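PDB 5ANZ: soluble lytic transglycosylase B3 from Pseudomonas aeruginosa, which probably cleaves the glycan strands of bacterial peptidoglycan as a lytic transglycosylase, and binds a calcium ion. Local coordinates for residues A[77-82]-A[152-157]; A[366-371]-A[411-416]; A[397-400]-A[404-407]. All blocks are in the same frame, centred on the assembly; numbering follows the deposited sequence. Where two conformers were deposited one is given.

Contact 1 (A[77-82]-A[152-157]); sequences QPDPAV and GNKNVI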
loop_
_atom_site.group_PDB
_atom_site.type_symbol
_atom_site.label_atom_id
_atom_site.label_comp_id
_atom_site.label_asym_id
_atom_site.label_seq_id
_atom_site.Cartn_x
_atom_site.Cartn_y
_atom_site.Cartn_z
ATOM N N GLN A 77 3.593 -0.009 -29.134
ATOM C CA GLN A 77 4.805 0.798 -29.212
ATOM C C GLN A 77 5.103 1.294 -27.798
ATOM O O GLN A 77 4.245 1.199 -26.927
ATOM C CB GLN A 77 4.630 1.981 -30.170
ATOM C CG GLN A 77 4.591 1.620 -31.649
ATOM C CD GLN A 77 5.938 1.156 -32.166
ATOM O OE1 GLN A 77 6.110 -0.010 -32.520
ATOM N NE2 GLN A 77 6.902 2.070 -32.219
ATOM N N PRO A 78 6.309 1.838 -27.562
ATOM C CA PRO A 78 6.531 2.358 -26.204
ATOM C C PRO A 78 5.554 3.474 -25.832
ATOM O O PRO A 78 5.078 4.205 -26.701
ATOM C CB PRO A 78 7.969 2.884 -26.264
ATOM C CG PRO A 78 8.611 2.058 -27.334
ATOM C CD PRO A 78 7.541 1.879 -28.373
ATOM N N ASP A 79 5.254 3.580 -24.542
ATOM C CA ASP A 79 4.370 4.620 -24.026
ATOM C C ASP A 79 5.170 5.634 -23.191
ATOM O O ASP A 79 5.587 5.324 -22.075
ATOM C CB ASP A 79 3.262 4.002 -23.177
ATOM C CG ASP A 79 2.242 5.020 -22.737
ATOM O OD1 ASP A 79 2.502 6.237 -22.938
ATOM O OD2 ASP A 79 1.183 4.613 -22.210
ATOM N N PRO A 80 5.371 6.851 -23.718
ATOM C CA PRO A 80 6.202 7.833 -23.004
ATOM C C PRO A 80 5.628 8.207 -21.642
ATOM O O PRO A 80 6.384 8.595 -20.748
ATOM C CB PRO A 80 6.207 9.043 -23.945
ATOM C CG PRO A 80 5.911 8.478 -25.290
ATOM C CD PRO A 80 4.954 7.344 -25.042
ATOM N N ALA A 81 4.313 8.082 -21.490
ATOM C CA ALA A 81 3.651 8.360 -20.225
ATOM C C ALA A 81 4.117 7.374 -19.162
ATOM O O ALA A 81 4.296 7.730 -17.997
ATOM C CB ALA A 81 2.134 8.299 -20.387
ATOM N N VAL A 82 4.320 6.127 -19.573
ATOM C CA VAL A 82 4.791 5.098 -18.665
ATOM C C VAL A 82 6.255 5.374 -18.284
ATOM O O VAL A 82 6.648 5.241 -17.119
ATOM C CB VAL A 82 4.611 3.700 -19.310
ATOM C CG1 VAL A 82 5.304 2.634 -18.499
ATOM C CG2 VAL A 82 3.138 3.390 -19.442
ATOM N N GLY A 152 -7.096 2.431 -14.207
ATOM C CA GLY A 152 -6.137 2.840 -15.200
ATOM C C GLY A 152 -6.793 2.653 -16.553
ATOM O O GLY A 152 -7.838 2.007 -16.682
ATOM N N ASN A 153 -6.189 3.278 -17.545
ATOM C CA ASN A 153 -6.628 3.167 -18.916
ATOM C C ASN A 153 -5.399 2.928 -19.751
ATOM O O ASN A 153 -5.222 3.534 -20.805
ATOM C CB ASN A 153 -7.371 4.426 -19.366
ATOM C CG ASN A 153 -6.508 5.674 -19.276
ATOM O OD1 ASN A 153 -5.671 5.801 -18.383
ATOM N ND2 ASN A 153 -6.709 6.601 -20.206
ATOM N N LYS A 154 -4.519 2.069 -19.242
ATOM C CA LYS A 154 -3.359 1.668 -20.000
ATOM C C LYS A 154 -3.347 0.173 -20.217
ATOM O O LYS A 154 -3.640 -0.601 -19.309
ATOM C CB LYS A 154 -2.085 2.136 -19.282
ATOM C CG LYS A 154 -1.950 3.651 -19.242
ATOM C CD LYS A 154 -0.599 4.069 -18.665
ATOM C CE LYS A 154 -0.366 5.572 -18.815
ATOM N NZ LYS A 154 -1.373 6.370 -18.075
ATOM N N ASN A 155 -2.999 -0.233 -21.431
ATOM C CA ASN A 155 -2.858 -1.632 -21.745
ATOM C C ASN A 155 -1.642 -2.213 -21.036
ATOM O O ASN A 155 -0.521 -1.692 -21.177
ATOM C CB ASN A 155 -2.729 -1.838 -23.249
ATOM C CG ASN A 155 -2.686 -3.305 -23.605
ATOM O OD1 ASN A 155 -1.621 -3.920 -23.593
ATOM N ND2 ASN A 155 -3.862 -3.891 -23.865
ATOM N N VAL A 156 -1.873 -3.278 -20.268
ATOM C CA VAL A 156 -0.834 -3.850 -19.405
ATOM C C VAL A 156 0.355 -4.330 -20.220
ATOM O O VAL A 156 1.508 -4.158 -19.796
ATOM C CB VAL A 156 -1.410 -5.010 -18.575
ATOM C CG1 VAL A 156 -0.303 -5.814 -17.886
ATOM C CG2 VAL A 156 -2.397 -4.442 -17.546
ATOM N N ILE A 157 0.089 -4.910 -21.396
ATOM C CA ILE A 157 1.209 -5.397 -22.221
ATOM C C ILE A 157 2.057 -4.223 -22.703
ATOM O O ILE A 157 3.290 -4.262 -22.658
ATOM C CB ILE A 157 0.730 -6.218 -23.421
ATOM C CG1 ILE A 157 -0.087 -7.420 -22.941
ATOM C CG2 ILE A 157 1.932 -6.639 -24.285
ATOM C CD1 ILE A 157 0.667 -8.411 -22.062
#
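Lys154 lays the aliphatic part of its side chain against Val82, Ala81 and the carboxylate of Asp79 at the capped start of helix 80-87, within the lysozyme-like transglycosylase region. The motif is a helix N-cap: Asp79 OD1 accepts from Ala81 N at 3.0 Å, a bond that reaches OD1 from above the carboxylate plane. CG anti to the backbone N (chi1 -174°) brings the carboxylate of Asp79 to the lysine, and with OD1 engaged in the cap OD2 is the oxygen that meets it, 3.9 Å from Lys154 CE, the two side chains crossing at about a right angle.

The tight side is the one toward Val82, which is buried. Its CG2 lies 3.9 Å from Lys154 CD, the two side chains sliding past each other in opposite directions, while the valine also packs on Ser159 and Leu163 of helix 156-166 and on Trp198. Nearby, backbone Asp79 N donates to Thr162 OG1, and Arg158 is hydrogen-bonded to the carbonyls of Gln77 and Pro78, so the approach to helix 80-87 is fastened to helix 156-166. Asn155, the last residue of the short strand 154-155, which pairs with strand 195-196, caps that second helix.

Toward the exposed Ala81 the contact thins to a single methyl, Ala81 CB, 4.0 Å from Lys154 CE. The lysine chain runs extended as far as CE and then bends (chi4 62°), and its charge is not paired with the cap: Lys154 NZ stops 5.2 Å from Asp79 OD2.

Contact 2 (A[366-371]-A[411-416]); sequences IELQRQ and PALLDR
Leu368 and Leu414 both hold CG anti to the backbone N (chi1 170° and -164°), and Leu413 does likewise; these torsions carry the ends of three leucines into the gap between helices 362-374 and 411-417. This is part of the helical core of the putative peptidoglycan-binding domain, in which helix 388-401 is the third member. The two short segments cross at 43° with their axes 10.2 Å apart, and the nearest pair of CA atoms belongs to Leu368 and Leu414.

Leu414 does most of the bridging, and its two methyls split the work. CD1 presses on the backbone of the other helix, 3.7 Å from Leu368 CA, and also lies 4.1 Å from Leu368 CB. CD2 turns to the polar flank, where Glu367 OE1 comes to 3.7 Å from it. The extended Glu367 chain crosses the leucine at about a right angle, laying its carboxylate beside the methyl while OE2 forms a salt bridge with Arg418, just beyond helix 411-417. Charge thus borders the apolar seam on this flank.

Deeper in, the packing is between leucines and the third helix. Leu368 and Leu413 cross at about a right angle, and both touch Ile394 of helix 388-401; Leu413 also reaches Phe401, whose ring meets Arg416 in a cation-pi contact. Gln369 points away from this interface, its amide hydrogen-bonded to Asp383, Gly384 and Thr390. Leu368 and Leu413 meet through methyl ends, Leu368 CD1 lying 4.1 Å from Leu413 CD2.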
loop_
_atom_site.group_PDB
_atom_site.type_symbol
_atom_site.label_atom_id
_atom_site.label_comp_id
_atom_site.label_asym_id
_atom_site.label_seq_id
_atom_site.Cartn_x
_atom_site.Cartn_y
_atom_site.Cartn_z
ATOM N N ILE A 366 16.943 14.404 1.560
ATOM C CA ILE A 366 18.342 14.119 1.269
ATOM C C ILE A 366 19.233 15.015 2.099
ATOM O O ILE A 366 20.233 14.562 2.676
ATOM C CB ILE A 366 18.643 14.304 -0.234
ATOM C CG1 ILE A 366 18.033 13.143 -1.016
ATOM C CG2 ILE A 366 20.149 14.412 -0.484
ATOM C CD1 ILE A 366 17.826 13.444 -2.491
ATOM N N GLU A 367 18.860 16.288 2.177
ATOM C CA GLU A 367 19.628 17.239 2.966
ATOM C C GLU A 367 19.646 16.799 4.426
ATOM O O GLU A 367 20.683 16.885 5.087
ATOM C CB GLU A 367 19.057 18.653 2.850
ATOM C CG GLU A 367 19.979 19.726 3.417
ATOM C CD GLU A 367 19.357 21.110 3.406
ATOM O OE1 GLU A 367 18.233 21.267 2.880
ATOM O OE2 GLU A 367 19.998 22.045 3.933
ATOM N N LEU A 368 18.496 16.336 4.920
ATOM C CA LEU A 368 18.389 15.887 6.307
ATOM C C LEU A 368 19.363 14.761 6.589
ATOM O O LEU A 368 20.038 14.752 7.627
ATOM C CB LEU A 368 16.965 15.424 6.622
ATOM C CG LEU A 368 16.826 14.719 7.980
ATOM C CD1 LEU A 368 17.143 15.687 9.098
ATOM C CD2 LEU A 368 15.437 14.125 8.146
ATOM N N GLN A 369 19.424 13.801 5.673
ATOM C CA GLN A 369 20.305 12.651 5.855
ATOM C C GLN A 369 21.764 13.084 5.856
ATOM O O GLN A 369 22.570 12.568 6.642
ATOM C CB GLN A 369 20.054 11.603 4.772
ATOM C CG GLN A 369 18.782 10.780 5.012
ATOM C CD GLN A 369 18.388 9.930 3.821
ATOM O OE1 GLN A 369 18.632 10.299 2.675
ATOM N NE2 GLN A 369 17.773 8.781 4.090
ATOM N N ARG A 370 22.104 14.039 4.988
ATOM C CA ARG A 370 23.480 14.531 4.920
ATOM C C ARG A 370 23.847 15.325 6.180
ATOM O O ARG A 370 24.981 15.241 6.676
ATOM C CB ARG A 370 23.685 15.379 3.660
ATOM C CG ARG A 370 23.654 14.577 2.367
ATOM C CD ARG A 370 23.921 15.469 1.162
ATOM N NE ARG A 370 23.968 14.719 -0.090
ATOM C CZ ARG A 370 23.639 15.225 -1.273
ATOM N NH1 ARG A 370 23.238 16.487 -1.369
ATOM N NH2 ARG A 370 23.713 14.476 -2.364
ATOM N N GLN A 371 22.888 16.078 6.710
ATOM C CA GLN A 371 23.131 16.881 7.910
ATOM C C GLN A 371 23.269 15.997 9.143
ATOM O O GLN A 371 24.086 16.275 10.027
ATOM C CB GLN A 371 22.007 17.901 8.118
ATOM C CG GLN A 371 22.131 19.145 7.248
ATOM C CD GLN A 371 23.186 20.094 7.767
ATOM O OE1 GLN A 371 22.884 21.026 8.514
ATOM N NE2 GLN A 371 24.436 19.853 7.390
ATOM N N PRO A 411 10.555 20.233 9.065
ATOM C CA PRO A 411 11.360 21.391 8.664
ATOM C C PRO A 411 12.146 22.010 9.826
ATOM O O PRO A 411 13.282 22.445 9.631
ATOM C CB PRO A 411 10.309 22.366 8.133
ATOM C CG PRO A 411 9.256 21.469 7.555
ATOM C CD PRO A 411 9.210 20.256 8.460
ATOM N N ALA A 412 11.552 22.033 11.018
ATOM C CA ALA A 412 12.190 22.645 12.178
ATOM C C ALA A 412 13.452 21.880 12.581
ATOM O O ALA A 412 14.433 22.479 13.025
ATOM C CB ALA A 412 11.220 22.718 13.341
ATOM N N LEU A 413 13.428 20.558 12.421
ATOM C CA LEU A 413 14.621 19.749 12.680
ATOM C C LEU A 413 15.722 20.090 11.685
ATOM O O LEU A 413 16.885 20.260 12.052
ATOM C CB LEU A 413 14.301 18.260 12.598
ATOM C CG LEU A 413 15.483 17.302 12.760
ATOM C CD1 LEU A 413 16.174 17.512 14.100
ATOM C CD2 LEU A 413 15.000 15.859 12.616
ATOM N N LEU A 414 15.347 20.182 10.415
ATOM C CA LEU A 414 16.285 20.593 9.390
ATOM C C LEU A 414 16.837 22.003 9.673
ATOM O O LEU A 414 18.031 22.253 9.487
ATOM C CB LEU A 414 15.619 20.542 8.013
ATOM C CG LEU A 414 16.572 20.588 6.823
ATOM C CD1 LEU A 414 17.594 19.460 6.926
ATOM C CD2 LEU A 414 15.788 20.486 5.527
ATOM N N ASP A 415 15.975 22.915 10.126
ATOM C CA ASP A 415 16.406 24.287 10.435
ATOM C C ASP A 415 17.379 24.331 11.614
ATOM O O ASP A 415 18.322 25.126 11.629
ATOM C CB ASP A 415 15.205 25.183 10.744
ATOM C CG ASP A 415 14.385 25.508 9.513
ATOM O OD1 ASP A 415 14.942 25.466 8.394
ATOM O OD2 ASP A 415 13.182 25.813 9.669
ATOM N N ARG A 416 17.134 23.494 12.612
ATOM C CA ARG A 416 18.020 23.424 13.769
ATOM C C ARG A 416 19.385 22.889 13.345
ATOM O O ARG A 416 20.424 23.415 13.745
ATOM C CB ARG A 416 17.412 22.545 14.865
ATOM C CG ARG A 416 18.323 22.315 16.056
ATOM C CD ARG A 416 18.610 23.605 16.810
ATOM N NE ARG A 416 18.480 23.422 18.254
ATOM C CZ ARG A 416 19.437 22.927 19.032
ATOM N NH1 ARG A 416 20.599 22.562 18.508
ATOM N NH2 ARG A 416 19.230 22.795 20.336
#

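Contact 3 (A[397-400]-A[404-407]); sequences CQQE and PADG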
loop_
_atom_site.group_PDB
_atom_site.type_symbol
_atom_site.label_atom_id
_atom_site.label_comp_id
_atom_site.label_asym_id
_atom_site.label_seq_id
_atom_site.Cartn_x
_atom_site.Cartn_y
_atom_site.Cartn_z
ATOM N N CYS A 397 19.441 12.380 17.139
ATOM C CA CYS A 397 19.593 13.815 16.989
ATOM C C CYS A 397 18.563 14.564 17.831
ATOM O O CYS A 397 18.885 15.571 18.476
ATOM C CB CYS A 397 19.473 14.204 15.517
ATOM S SG CYS A 397 19.918 15.913 15.188
ATOM N N GLN A 398 17.328 14.069 17.836
ATOM C CA GLN A 398 16.280 14.685 18.645
ATOM C C GLN A 398 16.675 14.669 20.123
ATOM O O GLN A 398 16.532 15.670 20.830
ATOM C CB GLN A 398 14.941 13.974 18.420
ATOM C CG GLN A 398 14.379 14.207 17.028
ATOM C CD GLN A 398 13.156 13.357 16.735
ATOM O OE1 GLN A 398 13.137 12.155 17.010
ATOM N NE2 GLN A 398 12.125 13.978 16.166
ATOM N N GLN A 399 17.198 13.536 20.580
ATOM C CA GLN A 399 17.643 13.412 21.964
ATOM C C GLN A 399 18.789 14.377 22.266
ATOM O O GLN A 399 18.861 14.939 23.358
ATOM C CB GLN A 399 18.051 11.964 22.258
ATOM C CG GLN A 399 16.851 11.026 22.348
ATOM C CD GLN A 399 17.214 9.559 22.193
ATOM O OE1 GLN A 399 18.105 9.203 21.422
ATOM N NE2 GLN A 399 16.515 8.698 22.925
ATOM N N GLU A 400 19.673 14.584 21.297
ATOM C CA GLU A 400 20.775 15.524 21.473
ATOM C C GLU A 400 20.254 16.940 21.707
ATOM O O GLU A 400 20.827 17.707 22.489
ATOM C CB GLU A 400 21.706 15.503 20.261
ATOM C CG GLU A 400 22.945 16.369 20.446
ATOM C CD GLU A 400 23.941 16.231 19.311
ATOM O OE1 GLU A 400 23.609 15.585 18.298
ATOM O OE2 GLU A 400 25.061 16.772 19.435
ATOM N N PRO A 404 11.474 15.293 22.028
ATOM C CA PRO A 404 10.922 13.936 22.041
ATOM C C PRO A 404 11.460 13.134 20.859
ATOM O O PRO A 404 11.501 13.648 19.739
ATOM C CB PRO A 404 9.412 14.170 21.927
ATOM C CG PRO A 404 9.207 15.561 22.442
ATOM C CD PRO A 404 10.421 16.318 21.981
ATOM N N ALA A 405 11.876 11.898 21.110
ATOM C CA ALA A 405 12.536 11.100 20.079
ATOM C C ALA A 405 11.549 10.245 19.288
ATOM O O ALA A 405 11.554 9.019 19.401
ATOM C CB ALA A 405 13.609 10.217 20.718
ATOM N N ASP A 406 10.705 10.885 18.481
ATOM C CA ASP A 406 9.674 10.141 17.760
ATOM C C ASP A 406 10.138 9.667 16.377
ATOM O O ASP A 406 9.421 8.931 15.695
ATOM C CB ASP A 406 8.388 10.977 17.633
ATOM C CG ASP A 406 8.602 12.310 16.915
ATOM O OD1 ASP A 406 9.665 12.508 16.282
ATOM O OD2 ASP A 406 7.681 13.163 16.974
ATOM N N GLY A 407 11.330 10.082 15.966
ATOM C CA GLY A 407 11.855 9.673 14.674
ATOM C C GLY A 407 11.147 10.306 13.496
ATOM O O GLY A 407 11.364 9.917 12.351
#
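The carboxamide of Gln398 and the carboxylate of Asp406 meet with their planes turned 47° apart. Over one face of the amide sits the carbonyl oxygen of Pro404, 3.4 Å from Gln398 CD, while both hydrogen bonds are made at the edge. There, Gly407 N donates to Gln398 OE1 at 2.9 Å, lying in the carbonyl plane on a lone pair. Gln398 NE2 in turn donates a hydrogen bond to Asp406 OD1, also at 2.9 Å, on the syn side but 32° out of the carboxylate plane. Gripped through both its oxygen and its nitrogen, the buried amide is fixed in its rotation.

The loop it grips is tightly folded: Ala405 is the centre of an inverse gamma turn, closed by a weak bond from Asp406 N to Pro404 O. Ala405 CB rests 3.7 Å from Gln399 CG on the more exposed side. Although the CB of Asp406 points away from the helix, its chi1 of 58° turns the carboxylate back toward Gln398; OD1 also accepts from Tyr408 N, and OD2 from His309 N.

Gln398 thereby ties the last turn of helix 388-401 to the loop that leads on to helix 411-417, with Arg395 of the same helix bonded to Ala405 O. His309, between strands 300-304 and 313-316, and Tyr265, which touches Pro404 and Asp406, join that loop to the region of the five-stranded sheet.

Overall arrangement
From the N terminus, contact 1 comes first: it closes a loop of 69 mostly helical residues and ties the start of helix 80-87 to strand 154-155 and helix 156-166 in the transglycosylase region. The chain then passes the calcium site and the five-stranded sheet before contact 2 opens at helix 362-374. Contact 3 is nested inside the loop that contact 2 closes, with only three residues between its segments. These two touch, Leu413 CD1 lying 4.2 Å from Cys397 SG, so together they bind all three helices of the C-terminal domain. Contact 1 stands apart, its centre about 38 Å from that of contact 2 and about 44 Å from that of contact 3.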